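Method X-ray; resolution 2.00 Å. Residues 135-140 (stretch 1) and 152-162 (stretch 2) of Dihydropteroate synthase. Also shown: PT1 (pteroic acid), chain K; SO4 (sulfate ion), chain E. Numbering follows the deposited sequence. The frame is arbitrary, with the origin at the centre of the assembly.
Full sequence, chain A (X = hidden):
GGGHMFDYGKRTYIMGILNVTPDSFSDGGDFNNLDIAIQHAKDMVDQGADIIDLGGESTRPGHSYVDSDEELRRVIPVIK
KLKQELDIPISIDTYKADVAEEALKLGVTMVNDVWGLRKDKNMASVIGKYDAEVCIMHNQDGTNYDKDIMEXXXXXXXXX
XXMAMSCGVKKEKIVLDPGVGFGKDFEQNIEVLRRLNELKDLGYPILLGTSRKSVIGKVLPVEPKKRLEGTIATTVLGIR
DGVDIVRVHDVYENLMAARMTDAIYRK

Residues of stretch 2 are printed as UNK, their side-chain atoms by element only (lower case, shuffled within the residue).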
# COMPACT_ATOMS: atom_id res chain seq x y z
N CYS A 135 -9.72 -11.14 20.59
CA CYS A 135 -9.75 -9.88 19.94
C CYS A 135 -11.01 -9.15 20.39
O CYS A 135 -12.12 -9.55 20.08
CB CYS A 135 -9.72 -10.02 18.42
SG CYS A 135 -9.79 -8.43 17.55
N ILE A 136 -10.78 -8.00 21.00
CA ILE A 136 -11.83 -7.12 21.45
C ILE A 136 -11.99 -6.00 20.43
O ILE A 136 -11.17 -5.10 20.35
CB ILE A 136 -11.50 -6.51 22.82
CG1 ILE A 136 -11.28 -7.58 23.88
CG2 ILE A 136 -12.58 -5.51 23.23
CD1 ILE A 136 -10.96 -7.02 25.26
N MET A 137 -13.10 -6.04 19.72
CA MET A 137 -13.33 -5.11 18.68
C MET A 137 -14.35 -4.06 19.14
O MET A 137 -15.32 -4.41 19.77
CB MET A 137 -13.87 -5.82 17.44
CG MET A 137 -13.82 -4.94 16.20
SD MET A 137 -14.76 -5.54 14.80
CE MET A 137 -16.38 -4.87 15.19
N HIS A 138 -14.10 -2.80 18.79
CA HIS A 138 -15.01 -1.71 19.07
C HIS A 138 -16.24 -1.83 18.16
O HIS A 138 -16.08 -1.99 16.95
CB HIS A 138 -14.35 -0.34 18.85
CG HIS A 138 -15.32 0.78 18.98
ND1 HIS A 138 -15.95 1.36 17.89
CD2 HIS A 138 -15.85 1.36 20.08
CE1 HIS A 138 -16.80 2.28 18.32
NE2 HIS A 138 -16.75 2.30 19.66
N ASN A 139 -17.44 -1.62 18.70
CA ASN A 139 -18.65 -1.68 17.87
C ASN A 139 -19.75 -0.91 18.59
O ASN A 139 -19.69 -0.83 19.79
CB ASN A 139 -19.11 -3.14 17.70
CG ASN A 139 -20.14 -3.38 16.62
OD1 ASN A 139 -20.70 -2.45 16.04
ND2 ASN A 139 -20.35 -4.65 16.31
N GLN A 140 -20.73 -0.38 17.88
CA GLN A 140 -21.89 0.21 18.50
C GLN A 140 -22.99 0.27 17.44
O GLN A 140 -22.72 0.13 16.23
CB GLN A 140 -21.60 1.61 19.06
CG GLN A 140 -21.39 2.68 17.98
CD GLN A 140 -21.27 4.10 18.49
OE1 GLN A 140 -20.78 4.34 19.59
NE2 GLN A 140 -21.73 5.04 17.67
N UNK A 152 -13.79 7.84 22.56
CA UNK A 152 -14.86 6.86 22.82
C UNK A 152 -14.32 5.44 22.65
O UNK A 152 -14.61 4.59 23.47
o UNK A 152 -16.29 8.39 21.75
c UNK A 152 -16.06 7.02 21.94
N UNK A 153 -13.55 5.23 21.58
CA UNK A 153 -13.07 3.91 21.26
C UNK A 153 -12.16 3.46 22.41
O UNK A 153 -12.29 2.33 22.90
c UNK A 153 -12.38 3.86 19.88
c UNK A 153 -13.42 3.95 18.77
c UNK A 153 -12.83 4.38 17.45
c UNK A 153 -11.50 2.64 19.71
N UNK A 154 -11.31 4.36 22.86
CA UNK A 154 -10.39 3.97 23.93
C UNK A 154 -11.14 3.71 25.24
O UNK A 154 -10.74 2.81 26.00
c UNK A 154 -9.34 5.06 24.16
n UNK A 154 -5.14 7.36 23.06
c UNK A 154 -7.33 6.30 23.35
c UNK A 154 -8.22 5.09 23.13
c UNK A 154 -6.01 6.24 22.62
N UNK A 155 -12.17 4.50 25.52
CA UNK A 155 -12.99 4.30 26.73
C UNK A 155 -13.64 2.90 26.69
O UNK A 155 -13.66 2.16 27.69
o UNK A 155 -14.41 7.72 27.07
c UNK A 155 -14.11 5.36 26.82
o UNK A 155 -12.51 6.86 27.74
c UNK A 155 -13.64 6.75 27.25
N UNK A 156 -14.17 2.57 25.52
CA UNK A 156 -14.82 1.29 25.28
C UNK A 156 -13.82 0.16 25.52
O UNK A 156 -14.14 -0.79 26.22
c UNK A 156 -17.35 -0.18 23.32
c UNK A 156 -15.36 1.25 23.86
c UNK A 156 -15.17 -1.13 23.07
c UNK A 156 -17.10 -2.45 22.60
c UNK A 156 -17.91 -1.37 22.91
c UNK A 156 -15.73 -2.33 22.69
c UNK A 156 -15.97 -0.05 23.42
N UNK A 157 -12.60 0.30 25.01
CA UNK A 157 -11.61 -0.74 25.24
C UNK A 157 -11.31 -0.90 26.73
O UNK A 157 -11.07 -2.00 27.19
c UNK A 157 -10.30 -0.47 24.49
c UNK A 157 -9.68 -0.02 20.78
c UNK A 157 -9.62 0.14 22.16
c UNK A 157 -10.51 -0.98 20.24
c UNK A 157 -10.40 -0.64 23.00
c UNK A 157 -11.28 -1.77 21.06
c UNK A 157 -11.23 -1.59 22.44
N UNK A 158 -11.28 0.21 27.47
CA UNK A 158 -10.92 0.17 28.87
C UNK A 158 -11.96 -0.64 29.64
O UNK A 158 -11.63 -1.46 30.47
n UNK A 158 -7.48 4.20 29.24
c UNK A 158 -8.44 1.97 28.86
c UNK A 158 -10.89 1.57 29.49
c UNK A 158 -9.51 2.02 29.94
c UNK A 158 -7.20 2.74 29.25
N UNK A 159 -13.22 -0.38 29.35
CA UNK A 159 -14.29 -1.12 30.00
C UNK A 159 -14.23 -2.61 29.64
O UNK A 159 -14.37 -3.46 30.51
c UNK A 159 -15.81 0.89 30.16
c UNK A 159 -16.78 -1.43 30.02
c UNK A 159 -15.65 -0.52 29.60
N UNK A 160 -14.09 -2.95 28.35
CA UNK A 160 -14.03 -4.35 27.91
C UNK A 160 -12.80 -5.02 28.51
O UNK A 160 -12.86 -6.18 28.88
o UNK A 160 -15.25 -3.89 25.88
c UNK A 160 -14.05 -4.45 26.40
N UNK A 161 -11.70 -4.30 28.64
CA UNK A 161 -10.48 -4.92 29.19
C UNK A 161 -10.72 -5.23 30.68
O UNK A 161 -10.27 -6.25 31.19
c UNK A 161 -8.05 -4.49 29.82
c UNK A 161 -9.25 -4.00 29.00
c UNK A 161 -8.89 -3.86 27.52
c UNK A 161 -7.88 -2.75 27.25
N UNK A 162 -11.42 -4.34 31.37
CA UNK A 162 -11.71 -4.58 32.79
C UNK A 162 -12.67 -5.77 32.96
O UNK A 162 -12.43 -6.59 33.86
o UNK A 162 -12.57 -0.72 34.62
c UNK A 162 -11.06 -2.47 34.00
c UNK A 162 -12.22 -3.31 33.47
c UNK A 162 -11.38 -1.04 34.40
o UNK A 162 -10.42 -0.23 34.48
C2 PT1 K . -13.08 -6.63 11.59
C3 PT1 K . -14.11 -7.51 11.09
C5 PT1 K . -14.24 -8.77 11.82
N6 PT1 K . -14.91 -7.25 10.02
C7 PT1 K . -12.52 -8.13 13.29
N9 PT1 K . -13.46 -8.99 12.88
C10 PT1 K . -15.85 -8.14 9.65
N11 PT1 K . -11.74 -8.42 14.35
C12 PT1 K . -16.00 -9.33 10.37
C21 PT1 K . -18.85 -2.57 5.12
O22 PT1 K . -18.97 -1.40 5.53
O1 PT1 K . -12.84 -5.44 11.02
N4 PT1 K . -12.34 -6.95 12.68
N8 PT1 K . -15.18 -9.64 11.40
C13 PT1 K . -16.76 -7.82 8.48
N14 PT1 K . -17.50 -6.61 8.81
C15 PT1 K . -17.86 -5.70 7.89
C16 PT1 K . -17.81 -5.95 6.51
C17 PT1 K . -18.23 -4.43 8.33
C18 PT1 K . -18.17 -4.94 5.62
C19 PT1 K . -18.58 -3.42 7.44
C20 PT1 K . -18.54 -3.68 6.08
O23 PT1 K . -18.92 -2.80 3.91
S SO4 E . -19.58 8.69 23.62
O1 SO4 E . -20.38 9.75 24.28
O2 SO4 E . -20.43 7.49 23.50
O3 SO4 E . -19.21 9.09 22.24
O4 SO4 E . -18.38 8.44 24.48

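Position 152 carries one carbon and one oxygen. It points toward stretch 1 without reaching it, and its oxygen lies 3.0 Å from O3 of the sulfate ion; this is Ser-152.

Position 153 has four carbons, forked at the first, with one arm two carbons long. The inner carbon of that arm lies over one face of the His-138 ring, almost on the ring normal. The residue is Ile-153, and its CG1 is 3.6 Å from the ring centroid and 3.7 Å from His-138 CG, a CH-pi contact.

Position 154 bears four carbons in a row ending in nitrogen and points away from stretch 1: Lys-154. Position 155, two carbons with two oxygens on the second, is out of reach and is Asp-155.

At position 156 one carbon leads to a six-carbon ring without a hydroxyl. One face of this ring receives the edge of His-138, with centroids 5.0 Å apart and planes at 74°, and the ring also meets the backbone carbonyls of Met-137 and Asn-139. The residue is Phe-156: His-138 CD2 comes within 3.6 Å of Phe-156 CG, Met-137 O lies 3.6 Å from Phe-156 CE2, and Asn-139 O 3.6 Å from Phe-156 CE1.

Position 157 has the same seven carbons, again one followed by a ring. Its CA-to-CB bond points sideways, but the end of the side chain comes nearer, bringing a ring carbon up to Ile-136 O and His-138 N. This is Phe-157, with CE2 3.4 Å from Ile-136 O and 3.8 Å from His-138 N.

Position 158, four carbons in a row ending in nitrogen, is poorly ordered and makes no contact: Lys-158. Position 159 has three carbons, one carrying the other two, and is the exposed Val-159.

Position 160 has only a carbon and an oxygen, and its carbon packs against Ile-136. It is Ser-160, with CB 3.7 Å from Ile-136 CG2.

Position 161 repeats the forked four-carbon pattern, and a carbon of its longer arm approaches Ile-136 CD1. It is Ile-161, whose CG1 is 4.4 Å from Ile-136 CD1. Position 162, three carbons with two oxygens on the third, is out of reach: Glu-162.

The helix runs at 139° to the strand, their axes approaching to 9.4 Å, and the two stretches together bury 410 Å². No hydrogen bond joins them, so the contact rests on packing. Ile-136 lies among Phe-157, Ser-160 and Ile-161, while His-138 has Ile-153 over its face and Phe-156 at its edge. Met-137 instead points away from the helix, and its SD lies 3.5 Å from N4 of pteroic acid.

Stretch 2 152-162: SIKDFFKVSIE
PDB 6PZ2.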